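Local atomic coordinates of mRNA export factor MEX67 (Candida albicans, PDB entry 1Q40), a protein that probably helps carry messenger RNA out of the nucleus, using an NTF2-like domain that pairs with another protein chain. Residues B[44-50]-B[200-206]; B[103-107]-B[149-153]. One frame throughout, in Å; residues are numbered along the deposited sequence.

Interaction 1: B[44-50]-B[200-206]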
loop_
_atom_site.group_PDB
_atom_site.type_symbol
_atom_site.label_atom_id
_atom_site.label_comp_id
_atom_site.label_asym_id
_atom_site.label_seq_id
_atom_site.Cartn_x
_atom_site.Cartn_y
_atom_site.Cartn_z
ATOM N N GLN B 44 -5.965 4.034 15.694
ATOM C CA GLN B 44 -5.421 5.028 14.769
ATOM C C GLN B 44 -6.017 4.900 13.355
ATOM O O GLN B 44 -6.200 3.790 12.819
ATOM C CB GLN B 44 -3.892 4.932 14.705
ATOM C CG GLN B 44 -3.198 5.201 16.021
ATOM C CD GLN B 44 -1.691 5.028 15.932
ATOM O OE1 GLN B 44 -0.978 5.935 15.505
ATOM N NE2 GLN B 44 -1.204 3.867 16.344
ATOM N N PHE B 45 -6.341 6.057 12.782
ATOM C CA PHE B 45 -6.757 6.178 11.396
ATOM C C PHE B 45 -6.045 7.326 10.709
ATOM O O PHE B 45 -5.948 8.421 11.252
ATOM C CB PHE B 45 -8.255 6.441 11.286
ATOM C CG PHE B 45 -8.717 6.686 9.876
ATOM C CD1 PHE B 45 -8.824 5.634 8.979
ATOM C CD2 PHE B 45 -9.050 7.975 9.446
ATOM C CE1 PHE B 45 -9.247 5.853 7.662
ATOM C CE2 PHE B 45 -9.463 8.197 8.133
ATOM C CZ PHE B 45 -9.559 7.138 7.246
ATOM N N SER B 46 -5.571 7.083 9.493
ATOM C CA SER B 46 -5.219 8.174 8.602
ATOM C C SER B 46 -5.483 7.800 7.149
ATOM O O SER B 46 -5.581 6.615 6.788
ATOM C CB SER B 46 -3.773 8.632 8.821
ATOM O OG SER B 46 -2.865 7.545 8.870
HETATM N N MSE B 47 -5.659 8.836 6.335
HETATM C CA MSE B 47 -5.921 8.706 4.911
HETATM C C MSE B 47 -4.820 9.432 4.130
HETATM O O MSE B 47 -4.384 10.523 4.519
HETATM C CB MSE B 47 -7.308 9.280 4.574
HETATM C CG MSE B 47 -7.683 9.234 3.094
HETATM SE SE MSE B 47 -7.062 10.817 2.105
HETATM C CE MSE B 47 -7.807 12.191 3.200
ATOM N N GLN B 48 -4.368 8.807 3.045
ATOM C CA GLN B 48 -3.313 9.365 2.179
ATOM C C GLN B 48 -3.779 9.373 0.718
ATOM O O GLN B 48 -4.437 8.440 0.270
ATOM C CB GLN B 48 -2.001 8.551 2.363
ATOM C CG GLN B 48 -2.119 7.029 2.072
ATOM C CD GLN B 48 -0.823 6.234 2.328
ATOM O OE1 GLN B 48 0.248 6.607 1.848
ATOM N NE2 GLN B 48 -0.935 5.139 3.071
ATOM N N VAL B 49 -3.454 10.436 -0.016
ATOM C CA VAL B 49 -3.731 10.541 -1.443
ATOM C C VAL B 49 -2.437 10.290 -2.233
ATOM O O VAL B 49 -1.379 10.847 -1.914
ATOM C CB VAL B 49 -4.299 11.928 -1.823
ATOM C CG1 VAL B 49 -4.413 12.086 -3.339
ATOM C CG2 VAL B 49 -5.642 12.147 -1.152
ATOM N N ASP B 50 -2.540 9.432 -3.247
ATOM C CA ASP B 50 -1.471 9.212 -4.237
ATOM C C ASP B 50 -1.966 9.626 -5.627
ATOM O O ASP B 50 -2.481 8.816 -6.382
ATOM C CB ASP B 50 -1.062 7.735 -4.243
ATOM C CG ASP B 50 0.099 7.444 -5.190
ATOM O OD1 ASP B 50 0.605 8.376 -5.870
ATOM O OD2 ASP B 50 0.574 6.288 -5.315
ATOM N N ALA B 200 -7.300 -1.693 15.580
ATOM C CA ALA B 200 -6.151 -1.018 16.176
ATOM C C ALA B 200 -5.570 0.053 15.253
ATOM O O ALA B 200 -5.114 1.091 15.720
ATOM C CB ALA B 200 -5.070 -2.029 16.517
ATOM N N SER B 201 -5.552 -0.247 13.960
ATOM C CA SER B 201 -4.945 0.604 12.929
ATOM C C SER B 201 -5.759 0.492 11.650
ATOM O O SER B 201 -6.241 -0.582 11.309
ATOM C CB SER B 201 -3.488 0.191 12.661
ATOM O OG SER B 201 -2.963 0.847 11.509
ATOM N N ASP B 202 -5.880 1.605 10.933
ATOM C CA ASP B 202 -6.731 1.713 9.758
ATOM C C ASP B 202 -6.105 2.773 8.845
ATOM O O ASP B 202 -6.069 3.946 9.217
ATOM C CB ASP B 202 -8.114 2.131 10.227
ATOM C CG ASP B 202 -9.151 2.172 9.128
ATOM O OD1 ASP B 202 -8.813 2.092 7.928
ATOM O OD2 ASP B 202 -10.364 2.314 9.398
ATOM N N THR B 203 -5.585 2.353 7.682
ATOM C CA THR B 203 -4.989 3.271 6.706
ATOM C C THR B 203 -5.710 3.151 5.367
ATOM O O THR B 203 -5.821 2.056 4.818
ATOM C CB THR B 203 -3.461 3.020 6.511
ATOM O OG1 THR B 203 -3.181 1.627 6.285
ATOM C CG2 THR B 203 -2.704 3.314 7.769
ATOM N N LEU B 204 -6.177 4.289 4.852
ATOM C CA LEU B 204 -6.914 4.361 3.603
ATOM C C LEU B 204 -6.062 5.129 2.609
ATOM O O LEU B 204 -5.646 6.243 2.897
ATOM C CB LEU B 204 -8.229 5.118 3.810
ATOM C CG LEU B 204 -9.098 5.422 2.583
ATOM C CD1 LEU B 204 -9.450 4.166 1.799
ATOM C CD2 LEU B 204 -10.358 6.133 3.009
ATOM N N LEU B 205 -5.812 4.526 1.447
ATOM C CA LEU B 205 -5.094 5.164 0.361
ATOM C C LEU B 205 -6.064 5.429 -0.791
ATOM O O LEU B 205 -6.749 4.516 -1.248
ATOM C CB LEU B 205 -3.934 4.290 -0.114
ATOM C CG LEU B 205 -2.973 4.972 -1.117
ATOM C CD1 LEU B 205 -1.565 4.500 -0.907
ATOM C CD2 LEU B 205 -3.360 4.706 -2.576
ATOM N N ILE B 206 -6.091 6.679 -1.252
ATOM C CA ILE B 206 -6.981 7.151 -2.318
ATOM C C ILE B 206 -6.138 7.502 -3.543
ATOM O O ILE B 206 -5.127 8.197 -3.424
ATOM C CB ILE B 206 -7.749 8.400 -1.828
ATOM C CG1 ILE B 206 -8.585 8.071 -0.577
ATOM C CG2 ILE B 206 -8.633 8.978 -2.937
ATOM C CD1 ILE B 206 -9.727 7.071 -0.820
HETATM O O HOH W 1 -3.074 1.830 17.518
#
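Phe45 and Asp202 sit side by side on the tightly packed face of two parallel strands. The Phe45 ring leans across beside the next strand, CG anti to the backbone N (chi1 175°), which brings CD1 to 3.5 Å from Asp202 CG, the ring and carboxylate planes being 75° apart. Asp202 CB lies in plane at the ring edge, while OD2 has a salt bridge to Arg185 and a hydrogen bond to Tyr39, which probably offsets the buried charge. Farther along, the selenomethionine Met47 sets CG 4.0 Å from Ile206 CG1 and 4.1 Å from Leu204 CD2, and its chain then bends away. These strands belong to the curved mixed sheet of the NTF2-like fold, whose concave side is lined by the helices; Leu204 N donates to Ser46 O (3.1 Å) and Gln48 N to Leu204 O (2.9 Å), which hold Leu204 by its N-H and its C=O. On the more polar face Gln48 CD rests close, 3.7 Å from Leu205 CD1, whereas Ser46 OG to Thr203 CG2 (4.4 Å) is slack. Another protein chain covers this face, hydrogen-bonding Ser46, Gln48 and Gln44. The open side is at partly exposed Ala200, where a water joins Gln44 NE2 to Ala200 O.

Interaction 2: B[103-107]-B[149-153]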
loop_
_atom_site.group_PDB
_atom_site.type_symbol
_atom_site.label_atom_id
_atom_site.label_comp_id
_atom_site.label_asym_id
_atom_site.label_seq_id
_atom_site.Cartn_x
_atom_site.Cartn_y
_atom_site.Cartn_z
ATOM N N SER B 103 -12.758 12.481 11.104
ATOM C CA SER B 103 -12.109 12.218 9.816
ATOM C C SER B 103 -13.078 11.546 8.844
ATOM O O SER B 103 -13.116 11.893 7.671
ATOM C CB SER B 103 -10.874 11.328 9.967
ATOM O OG SER B 103 -9.881 11.977 10.716
ATOM N N PHE B 104 -13.847 10.586 9.344
ATOM C CA PHE B 104 -14.814 9.854 8.528
ATOM C C PHE B 104 -15.887 10.787 7.960
ATOM O O PHE B 104 -16.338 10.590 6.836
ATOM C CB PHE B 104 -15.494 8.736 9.333
ATOM C CG PHE B 104 -14.606 7.536 9.668
ATOM C CD1 PHE B 104 -13.302 7.405 9.184
ATOM C CD2 PHE B 104 -15.101 6.530 10.499
ATOM C CE1 PHE B 104 -12.520 6.283 9.521
ATOM C CE2 PHE B 104 -14.326 5.417 10.833
ATOM C CZ PHE B 104 -13.028 5.293 10.338
ATOM N N GLN B 105 -16.296 11.793 8.731
ATOM C CA GLN B 105 -17.307 12.760 8.280
ATOM C C GLN B 105 -16.825 13.651 7.140
ATOM O O GLN B 105 -17.643 14.216 6.422
ATOM C CB GLN B 105 -17.744 13.674 9.432
ATOM C CG GLN B 105 -18.501 12.996 10.541
ATOM C CD GLN B 105 -18.941 13.978 11.614
ATOM O OE1 GLN B 105 -18.105 14.557 12.314
ATOM N NE2 GLN B 105 -20.254 14.183 11.735
ATOM N N GLN B 106 -15.506 13.793 6.998
ATOM C CA GLN B 106 -14.899 14.643 5.973
ATOM C C GLN B 106 -14.513 13.909 4.684
ATOM O O GLN B 106 -13.930 14.501 3.775
ATOM C CB GLN B 106 -13.660 15.336 6.540
ATOM C CG GLN B 106 -13.952 16.261 7.714
ATOM C CD GLN B 106 -12.681 16.769 8.354
ATOM O OE1 GLN B 106 -11.940 17.539 7.747
ATOM N NE2 GLN B 106 -12.405 16.310 9.558
ATOM N N LEU B 107 -14.829 12.627 4.607
ATOM C CA LEU B 107 -14.618 11.856 3.394
ATOM C C LEU B 107 -15.951 11.794 2.614
ATOM O O LEU B 107 -17.015 11.603 3.210
ATOM C CB LEU B 107 -14.104 10.454 3.734
ATOM C CG LEU B 107 -12.671 10.415 4.301
ATOM C CD1 LEU B 107 -12.357 9.073 4.929
ATOM C CD2 LEU B 107 -11.653 10.736 3.237
ATOM N N GLU B 149 -20.225 14.950 4.797
ATOM C CA GLU B 149 -21.042 15.624 5.798
ATOM C C GLU B 149 -20.399 16.941 6.235
ATOM O O GLU B 149 -21.077 17.969 6.342
ATOM C CB GLU B 149 -21.274 14.716 7.004
ATOM C CG GLU B 149 -22.009 15.395 8.153
ATOM C CD GLU B 149 -22.459 14.424 9.226
ATOM O OE1 GLU B 149 -22.009 13.260 9.209
ATOM O OE2 GLU B 149 -23.260 14.832 10.093
ATOM N N VAL B 150 -19.086 16.894 6.448
ATOM C CA VAL B 150 -18.288 18.031 6.901
ATOM C C VAL B 150 -17.242 18.349 5.834
ATOM O O VAL B 150 -16.463 17.481 5.444
ATOM C CB VAL B 150 -17.577 17.701 8.231
ATOM C CG1 VAL B 150 -16.662 18.860 8.692
ATOM C CG2 VAL B 150 -18.595 17.369 9.309
ATOM N N ASP B 151 -17.219 19.593 5.362
ATOM C CA ASP B 151 -16.310 19.982 4.275
ATOM C C ASP B 151 -14.924 20.254 4.840
ATOM O O ASP B 151 -14.719 21.259 5.504
ATOM C CB ASP B 151 -16.837 21.228 3.554
ATOM C CG ASP B 151 -16.171 21.461 2.193
ATOM O OD1 ASP B 151 -14.980 21.095 1.996
ATOM O OD2 ASP B 151 -16.793 22.009 1.251
ATOM N N GLY B 152 -13.984 19.347 4.595
ATOM C CA GLY B 152 -12.613 19.514 5.061
ATOM C C GLY B 152 -11.629 19.903 3.970
ATOM O O GLY B 152 -10.450 19.601 4.089
ATOM N N SER B 153 -12.104 20.582 2.926
ATOM C CA SER B 153 -11.316 20.830 1.714
ATOM C C SER B 153 -10.392 22.055 1.775
ATOM O O SER B 153 -9.299 22.044 1.200
ATOM C CB SER B 153 -12.246 20.956 0.493
ATOM O OG SER B 153 -13.092 22.084 0.598
HETATM O O HOH W 2 -13.468 16.944 2.904
HETATM O O HOH W 3 -19.320 12.077 4.987
#
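Glu149 reaches Gln105 with an extended side chain whose CG stands anti to the backbone N (chi1 174°). Its OE1 receives a weak hydrogen bond from Gln105 NE2 at 3.2 Å, and the amide and carboxylate planes are turned 82° apart, so the two flat groups meet crosswise rather than as a coplanar pair. The same residue is tied in at its backbone, where a water accepts from Glu149 N and donates to Leu107 O.

Val150 follows with the firmer link. Its N donates to Gln105 O at 3.0 Å and 167°, a straight bond at the hydrogen even though the donor stands well above the carbonyl plane. The two methyl groups divide the neighbouring glutamines between them: CG2 lies 3.8 Å from Gln105 CB, and CG1 comes 3.9 Å from Gln106 CG. Val150 O meanwhile receives a CA-H...O contact from Gln106 CA at 3.3 Å.

Asp151 turns away from the helix end and serves its own loop, OD1 accepting from both the N and the OG of Ser153, while OD2 is hydrogen-bonded to NE2 of His173.

At Gly152, CA lies 3.4 Å from Gln106 OE1, an oxygen that is also hydrogen-bonded by Asn76. A second water bridges Gly152 N to Gln106 O.

Ser153 N completes the Asx turn begun at Asp151. The whole is a surface loop, between strands 134-146 and 181-190, docked by direct and water-mediated bonds onto the C-terminal end of helix 96-105.

How the interactions relate
Interactions 1 and 2 have centres 14 Å apart and meet through the face of the sheet that carries Phe45, Asp202 and Leu204. Residues of 103-107 that do not touch the loop 149-153 are the ones that join them: Phe104 CE1 packs 3.8 Å from Phe45 CE1 in an edge-to-face pair, and Leu107 CD1 lies 4.0 Å from Leu204 CD2. Helix 96-105 and the turn after it thus face the buried strand pair with Phe104 and Leu107 and the surface loop with Gln105 and Gln106. Along the chain, interaction 2 is nested within the loop closed by interaction 1. The partner protein touches interaction 1 but neither segment of interaction 2.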